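Local coordinates for protein type C neurotoxin (Clostridium botulinum, PDB 3PME) that probably binds gangliosides and membrane lipid on nerve cells, as the receptor-binding domain of a mosaic C/D botulinum neurotoxin, at residues I223-G228 with F405-P410; L231-E236 with A279-Y284; G290-F295 with I342-N347. One frame throughout, in Å; residues are numbered along the deposited sequence.

Overall arrangement
All three contacts lie in the C-terminal receptor-binding region, which belongs to the trefoil clan. Interactions 2 and 3 are nested inside the loop closed by interaction 1. Interaction 1 is buried and joins an irregular turn to strand 403-406 and the loop after it; polar side-chain bonds are buried there. Interaction 2 is a surface contact between two loops, with one side-chain-to-backbone hydrogen bond and a CH-pi contact under a tyrosine ring. Interaction 3, partly buried, is a true strand pairing that rests on backbone bonds, with one apolar face. I223 and F405 of interaction 1 pack on I345 of interaction 3. The K281–D291 salt bridge and F233 packing on I293 join interactions 2 and 3.

Interaction 1: I223-G228 with F405-P410; sequences IKDYWG and FISRDP
Three direct hydrogen bonds cross between 223-228 and 405-410. Y226 N donates to F405 O at 2.9 Å. S407 OG donates to D225 OD2, also at 2.9 Å, from above the carboxylate plane. W227 NE1 donates to S407 O at 3.0 Å, nearly straight at 165°, with the oxygen in the indole plane. A water adds a bridge from F405 N to K224 O.

The apolar contacts centre on two rings. The W227 indole lies between Y226 CD2 on one face and D409 CB on the other. D409 CB makes a CH-pi contact, 3.7 Å from the centroid of the five-membered ring of W227. Y226 and I406 point the same way, and I406 CG1 lies 3.8 Å from Y226 CG.

The carboxylate of D409 has its own partners: a salt bridge to K76 and hydrogen bonds to N138, N229 and G411. These probably hold D409 in place, with its CB over the indole.

D225 CG sits in the crowded position between N and C (chi1 71°), and OD1 accepts from W227 N at 3.0 Å. This is an Asx turn, set within the type I beta turn D225-G228 that docks on strand 403-406 and the residues that follow it.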
# COMPACT_ATOMS: atom_id res chain seq x y z
N ILE A 223 -9.72 1.52 4.25
CA ILE A 223 -8.62 2.41 4.57
C ILE A 223 -7.34 1.59 4.56
O ILE A 223 -7.37 0.41 4.91
CB ILE A 223 -8.78 3.05 5.97
CG1 ILE A 223 -10.17 3.69 6.12
CG2 ILE A 223 -7.68 4.07 6.22
CD1 ILE A 223 -10.42 4.88 5.21
N LYS A 224 -6.23 2.19 4.14
CA LYS A 224 -4.98 1.44 4.05
C LYS A 224 -3.94 1.86 5.08
O LYS A 224 -3.93 3.01 5.53
CB LYS A 224 -4.36 1.60 2.66
CG LYS A 224 -5.31 1.29 1.53
CD LYS A 224 -5.91 -0.10 1.64
CE LYS A 224 -6.58 -0.49 0.32
NZ LYS A 224 -7.62 0.52 -0.08
N ASP A 225 -3.08 0.93 5.46
CA ASP A 225 -1.89 1.30 6.23
C ASP A 225 -0.81 1.85 5.29
O ASP A 225 -1.02 1.96 4.06
CB ASP A 225 -1.39 0.16 7.15
CG ASP A 225 -0.76 -1.01 6.40
OD1 ASP A 225 -0.43 -0.90 5.20
OD2 ASP A 225 -0.57 -2.08 7.03
N TYR A 226 0.34 2.19 5.86
CA TYR A 226 1.44 2.82 5.15
C TYR A 226 1.90 2.00 3.95
O TYR A 226 2.32 2.56 2.93
CB TYR A 226 2.59 2.99 6.15
CG TYR A 226 3.83 3.65 5.61
CD1 TYR A 226 3.91 5.03 5.48
CD2 TYR A 226 4.94 2.88 5.25
CE1 TYR A 226 5.05 5.63 4.98
CE2 TYR A 226 6.09 3.48 4.78
CZ TYR A 226 6.13 4.85 4.64
OH TYR A 226 7.27 5.45 4.14
N TRP A 227 1.81 0.69 4.07
CA TRP A 227 2.30 -0.23 3.04
C TRP A 227 1.26 -0.53 1.98
O TRP A 227 1.54 -1.25 1.02
CB TRP A 227 2.69 -1.56 3.69
CG TRP A 227 3.50 -1.37 4.94
CD1 TRP A 227 3.09 -1.59 6.23
CD2 TRP A 227 4.84 -0.90 5.01
NE1 TRP A 227 4.10 -1.29 7.10
CE2 TRP A 227 5.19 -0.86 6.38
CE3 TRP A 227 5.78 -0.49 4.06
CZ2 TRP A 227 6.45 -0.44 6.81
CZ3 TRP A 227 7.03 -0.07 4.49
CH2 TRP A 227 7.35 -0.05 5.86
N GLY A 228 0.04 -0.04 2.16
CA GLY A 228 -1.06 -0.40 1.28
C GLY A 228 -1.88 -1.63 1.68
O GLY A 228 -2.74 -2.09 0.92
N PHE A 405 -0.53 5.31 8.71
CA PHE A 405 -0.48 4.41 9.85
C PHE A 405 0.53 3.31 9.57
O PHE A 405 0.30 2.44 8.71
CB PHE A 405 -1.87 3.84 10.12
CG PHE A 405 -2.87 4.89 10.52
CD1 PHE A 405 -3.02 5.25 11.84
CD2 PHE A 405 -3.64 5.54 9.56
CE1 PHE A 405 -3.93 6.23 12.22
CE2 PHE A 405 -4.55 6.52 9.93
CZ PHE A 405 -4.70 6.86 11.26
N ILE A 406 1.65 3.34 10.28
CA ILE A 406 2.72 2.39 9.97
C ILE A 406 2.62 1.17 10.86
O ILE A 406 2.85 1.26 12.06
CB ILE A 406 4.11 3.02 10.13
CG1 ILE A 406 4.23 4.30 9.29
CG2 ILE A 406 5.18 2.01 9.72
CD1 ILE A 406 5.54 5.03 9.52
N SER A 407 2.28 0.04 10.26
CA SER A 407 2.28 -1.23 10.98
C SER A 407 3.67 -1.86 10.94
O SER A 407 4.47 -1.61 10.01
CB SER A 407 1.28 -2.18 10.33
OG SER A 407 1.57 -2.29 8.93
N ARG A 408 3.97 -2.70 11.93
CA ARG A 408 5.16 -3.53 11.86
C ARG A 408 4.86 -4.65 10.88
O ARG A 408 4.09 -5.56 11.16
CB ARG A 408 5.55 -4.05 13.24
CG ARG A 408 5.93 -2.91 14.17
CD ARG A 408 6.57 -3.41 15.45
NE ARG A 408 7.93 -3.88 15.21
CZ ARG A 408 9.03 -3.26 15.65
NH1 ARG A 408 8.92 -2.14 16.36
NH2 ARG A 408 10.22 -3.76 15.39
N ASP A 409 5.45 -4.54 9.70
CA ASP A 409 5.13 -5.43 8.59
C ASP A 409 6.35 -6.32 8.33
O ASP A 409 7.48 -5.86 8.44
CB ASP A 409 4.80 -4.57 7.36
CG ASP A 409 4.41 -5.39 6.14
OD1 ASP A 409 3.20 -5.60 5.89
OD2 ASP A 409 5.33 -5.83 5.44
N PRO A 410 6.13 -7.61 8.00
CA PRO A 410 7.27 -8.53 7.85
C PRO A 410 8.20 -8.15 6.68
O PRO A 410 9.34 -8.62 6.64
CB PRO A 410 6.60 -9.88 7.58
CG PRO A 410 5.23 -9.56 7.11
CD PRO A 410 4.84 -8.28 7.80
O HOH W 1 -1.73 4.76 6.07

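Interaction 2: L231-E236 with A279-Y284; sequences LKFDTE and ANKNPY
The two irregular segments come closest at F233 and Y284, whose CA atoms are 4.5 Å apart, and Y284 CA makes a CA-H...O contact with F233 O at 3.1 Å. Both D234 and Y284 have positive phi, and 231-236 turns sharply at D234.

D234 carries much of the contact. Its CG is anti to the carbonyl carbon (chi1 -63°), which brings the carboxylate to the backbone of the other segment. OD2 accepts from Y284 N at 3.2 Å, with the donor above the carboxylate plane. OD2 also lies 3.1 Å from P283 CA. The other oxygen, OD1, forms a salt bridge with K276 of strand 273-277.

The Y284 ring lies flat over D234. D234 CB sits over the middle of one ring face, 3.6 Å from the centroid and 10° off the ring normal, a CH-pi contact. T235 OG1 lies at the ring edge, near its plane. K232 CG passes Y284 O at 3.7 Å.

F233 is buried and meets K281 obliquely, with K281 CD 3.6 Å from F233 CE2. The K281 chain bends at chi3, and its ammonium group (NZ) forms a salt bridge with D291. F233 also packs on I275 and S277 of strand 273-277.

D234 therefore uses both carboxylate oxygens: one binds a backbone N-H, the other a lysine, while its methylene supports a ring. Near K276, the carboxylate is probably kept ionised. The contact thus combines one polar grip with carbon packing at the protein surface.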
# COMPACT_ATOMS: atom_id res chain seq x y z
N LEU A 231 -6.15 -1.44 6.65
CA LEU A 231 -6.05 -0.95 8.02
C LEU A 231 -7.03 -1.76 8.86
O LEU A 231 -8.12 -2.09 8.39
CB LEU A 231 -6.39 0.54 8.06
CG LEU A 231 -5.91 1.30 9.30
CD1 LEU A 231 -4.39 1.54 9.21
CD2 LEU A 231 -6.65 2.60 9.43
N LYS A 232 -6.63 -2.11 10.08
CA LYS A 232 -7.46 -2.96 10.93
C LYS A 232 -7.62 -2.38 12.32
O LYS A 232 -6.71 -1.74 12.85
CB LYS A 232 -6.83 -4.35 11.07
CG LYS A 232 -6.73 -5.14 9.76
CD LYS A 232 -5.88 -6.40 9.93
CE LYS A 232 -4.41 -6.06 10.15
NZ LYS A 232 -3.54 -7.27 10.17
N PHE A 233 -8.77 -2.64 12.91
CA PHE A 233 -8.95 -2.34 14.32
C PHE A 233 -7.96 -3.13 15.18
O PHE A 233 -7.53 -4.21 14.79
CB PHE A 233 -10.39 -2.62 14.72
CG PHE A 233 -11.37 -1.68 14.09
CD1 PHE A 233 -11.42 -0.35 14.47
CD2 PHE A 233 -12.23 -2.12 13.10
CE1 PHE A 233 -12.32 0.53 13.88
CE2 PHE A 233 -13.13 -1.26 12.50
CZ PHE A 233 -13.18 0.07 12.88
N ASP A 234 -7.60 -2.58 16.34
CA ASP A 234 -6.68 -3.25 17.30
C ASP A 234 -5.19 -3.32 16.96
O ASP A 234 -4.34 -3.35 17.86
CB ASP A 234 -7.18 -4.64 17.64
CG ASP A 234 -8.50 -4.62 18.32
OD1 ASP A 234 -8.51 -4.55 19.58
OD2 ASP A 234 -9.53 -4.65 17.62
N THR A 235 -4.85 -3.36 15.69
CA THR A 235 -3.45 -3.44 15.30
C THR A 235 -2.72 -2.19 15.77
O THR A 235 -3.25 -1.08 15.71
CB THR A 235 -3.34 -3.58 13.76
OG1 THR A 235 -3.87 -4.85 13.37
CG2 THR A 235 -1.89 -3.48 13.26
N GLU A 236 -1.49 -2.37 16.22
CA GLU A 236 -0.68 -1.22 16.61
C GLU A 236 -0.16 -0.51 15.37
O GLU A 236 0.36 -1.14 14.45
CB GLU A 236 0.46 -1.63 17.54
CG GLU A 236 -0.06 -2.03 18.91
CD GLU A 236 1.04 -2.32 19.92
OE1 GLU A 236 2.22 -2.14 19.59
OE2 GLU A 236 0.69 -2.72 21.05
N ALA A 279 -18.59 1.59 16.72
CA ALA A 279 -19.82 0.95 16.27
C ALA A 279 -19.80 -0.55 16.55
O ALA A 279 -20.57 -1.31 15.96
CB ALA A 279 -20.05 1.22 14.78
N ASN A 280 -18.88 -0.96 17.42
CA ASN A 280 -18.80 -2.34 17.90
C ASN A 280 -18.35 -3.40 16.89
O ASN A 280 -18.69 -4.58 17.02
CB ASN A 280 -20.13 -2.76 18.54
CG ASN A 280 -19.98 -3.95 19.44
OD1 ASN A 280 -20.90 -4.75 19.59
ND2 ASN A 280 -18.80 -4.09 20.05
N LYS A 281 -17.57 -3.01 15.89
CA LYS A 281 -17.03 -3.99 14.94
C LYS A 281 -16.04 -4.93 15.62
O LYS A 281 -15.47 -4.59 16.66
CB LYS A 281 -16.39 -3.27 13.74
CG LYS A 281 -17.36 -2.35 13.01
CD LYS A 281 -16.69 -1.59 11.86
CE LYS A 281 -16.88 -2.31 10.53
NZ LYS A 281 -16.33 -1.54 9.37
N ASN A 282 -15.82 -6.11 15.05
CA ASN A 282 -14.96 -7.13 15.65
C ASN A 282 -13.49 -6.76 15.74
O ASN A 282 -12.98 -6.02 14.90
CB ASN A 282 -15.07 -8.45 14.89
CG ASN A 282 -16.48 -8.98 14.84
OD1 ASN A 282 -16.98 -9.34 13.77
ND2 ASN A 282 -17.15 -9.01 15.99
N PRO A 283 -12.79 -7.29 16.76
CA PRO A 283 -11.34 -7.08 16.85
C PRO A 283 -10.64 -7.46 15.56
O PRO A 283 -10.94 -8.50 14.96
CB PRO A 283 -10.94 -8.04 17.97
CG PRO A 283 -12.14 -8.04 18.88
CD PRO A 283 -13.33 -7.98 17.94
N TYR A 284 -9.73 -6.60 15.12
CA TYR A 284 -8.93 -6.83 13.93
C TYR A 284 -9.70 -6.86 12.61
O TYR A 284 -9.15 -7.25 11.59
CB TYR A 284 -8.05 -8.08 14.09
CG TYR A 284 -7.14 -8.01 15.30
CD1 TYR A 284 -7.54 -8.53 16.52
CD2 TYR A 284 -5.88 -7.42 15.23
CE1 TYR A 284 -6.73 -8.47 17.64
CE2 TYR A 284 -5.05 -7.37 16.34
CZ TYR A 284 -5.48 -7.89 17.54
OH TYR A 284 -4.67 -7.85 18.65

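Interaction 3: G290-F295 with I342-N347; sequences GDDIMF and IFSIKN
Strands 292-299 and 343-347 pair antiparallel here, in the sheet of a beta-trefoil domain. The strand axes cross steeply, at 111° between their directions, far from a flat antiparallel pair. I293 and F343 form the hydrogen-bonded pair: I293 N to F343 O is 2.8 Å and F343 N to I293 O is 2.9 Å. Beyond D292 and S344, the non-hydrogen-bonded pair, I345 N bonds to D291 O and G290 N to I345 O.

The face of I293 and F343 is the tightly packed one. I293 CG1 is in the crowded position between N and C (chi1 65°), and CD1 reaches I345 CB at 3.9 Å. The rings of F295 and F343 meet obliquely, planes 55° apart, with F295 CE2 3.8 Å from F343 CD2. I358 of strand 356-360 touches both rings. M294 is buried too, and at its end of the pairing M294 CG runs alongside I342 CG1.

The face of D292 and S344 is looser and more open to solvent. There I342 CG2 lies 4.0 Å from D292 OD2. At the G290 end, a water donates to G290 O and is also hydrogen-bonded to S344 OG, 2.9 Å from each.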
# COMPACT_ATOMS: atom_id res chain seq x y z
N GLY A 290 -15.34 6.07 6.17
CA GLY A 290 -16.46 6.61 6.92
C GLY A 290 -16.71 6.01 8.30
O GLY A 290 -17.61 6.46 9.02
N ASP A 291 -15.94 5.00 8.68
CA ASP A 291 -16.14 4.37 9.99
C ASP A 291 -15.90 5.37 11.12
O ASP A 291 -15.01 6.22 11.03
CB ASP A 291 -15.20 3.17 10.18
CG ASP A 291 -15.76 1.87 9.60
OD1 ASP A 291 -16.94 1.86 9.18
OD2 ASP A 291 -15.03 0.86 9.59
N ASP A 292 -16.70 5.25 12.19
CA ASP A 292 -16.51 6.02 13.42
C ASP A 292 -15.56 5.25 14.33
O ASP A 292 -15.79 4.07 14.63
CB ASP A 292 -17.84 6.22 14.16
CG ASP A 292 -18.61 7.45 13.69
OD1 ASP A 292 -18.22 8.08 12.69
OD2 ASP A 292 -19.62 7.79 14.34
N ILE A 293 -14.51 5.92 14.78
CA ILE A 293 -13.41 5.25 15.46
C ILE A 293 -12.94 6.04 16.67
O ILE A 293 -13.27 7.22 16.83
CB ILE A 293 -12.21 5.07 14.50
CG1 ILE A 293 -11.65 6.43 14.11
CG2 ILE A 293 -12.65 4.32 13.27
CD1 ILE A 293 -10.36 6.35 13.28
N MET A 294 -12.20 5.37 17.55
CA MET A 294 -11.51 6.02 18.65
C MET A 294 -10.05 5.59 18.58
O MET A 294 -9.74 4.54 18.05
CB MET A 294 -12.13 5.61 19.98
CG MET A 294 -13.57 6.07 20.09
SD MET A 294 -14.48 5.29 21.43
CE MET A 294 -14.55 3.59 20.86
N PHE A 295 -9.15 6.41 19.13
CA PHE A 295 -7.73 6.07 19.17
C PHE A 295 -7.33 5.79 20.60
O PHE A 295 -7.61 6.61 21.48
CB PHE A 295 -6.88 7.24 18.65
CG PHE A 295 -7.16 7.61 17.22
CD1 PHE A 295 -6.56 6.91 16.18
CD2 PHE A 295 -8.02 8.65 16.92
CE1 PHE A 295 -6.82 7.25 14.86
CE2 PHE A 295 -8.28 9.00 15.59
CZ PHE A 295 -7.67 8.30 14.56
N ILE A 342 -14.61 10.56 19.59
CA ILE A 342 -15.02 9.80 18.42
C ILE A 342 -14.71 10.60 17.16
O ILE A 342 -15.01 11.79 17.08
CB ILE A 342 -16.51 9.42 18.49
CG1 ILE A 342 -16.72 8.43 19.64
CG2 ILE A 342 -16.97 8.80 17.18
CD1 ILE A 342 -18.17 8.13 19.98
N PHE A 343 -14.08 9.92 16.21
CA PHE A 343 -13.63 10.51 14.96
C PHE A 343 -14.17 9.69 13.79
O PHE A 343 -14.61 8.56 13.97
CB PHE A 343 -12.09 10.55 14.93
CG PHE A 343 -11.49 11.38 16.02
CD1 PHE A 343 -11.27 12.75 15.84
CD2 PHE A 343 -11.18 10.82 17.25
CE1 PHE A 343 -10.73 13.52 16.87
CE2 PHE A 343 -10.64 11.57 18.27
CZ PHE A 343 -10.41 12.93 18.09
N SER A 344 -14.13 10.28 12.60
CA SER A 344 -14.48 9.56 11.39
C SER A 344 -13.24 9.50 10.52
O SER A 344 -12.50 10.48 10.44
CB SER A 344 -15.59 10.29 10.65
OG SER A 344 -16.10 9.49 9.61
N ILE A 345 -13.01 8.37 9.87
CA ILE A 345 -11.83 8.26 9.01
C ILE A 345 -12.24 8.01 7.56
O ILE A 345 -13.11 7.17 7.27
CB ILE A 345 -10.88 7.17 9.54
CG1 ILE A 345 -9.59 7.13 8.71
CG2 ILE A 345 -11.58 5.81 9.58
CD1 ILE A 345 -8.50 6.26 9.34
N LYS A 346 -11.63 8.75 6.65
CA LYS A 346 -12.03 8.70 5.25
C LYS A 346 -10.85 8.66 4.30
O LYS A 346 -9.80 9.25 4.55
CB LYS A 346 -12.93 9.89 4.91
CG LYS A 346 -14.28 9.85 5.61
CD LYS A 346 -15.22 10.93 5.09
CE LYS A 346 -16.60 10.80 5.71
NZ LYS A 346 -17.60 11.70 5.07
N ASN A 347 -11.02 7.96 3.19
CA ASN A 347 -10.04 8.03 2.14
C ASN A 347 -10.15 9.40 1.47
O ASN A 347 -11.20 10.06 1.51
CB ASN A 347 -10.21 6.87 1.15
CG ASN A 347 -9.59 5.57 1.66
OD1 ASN A 347 -8.61 5.58 2.42
ND2 ASN A 347 -10.15 4.44 1.24
O HOH W 2 -18.68 9.03 8.31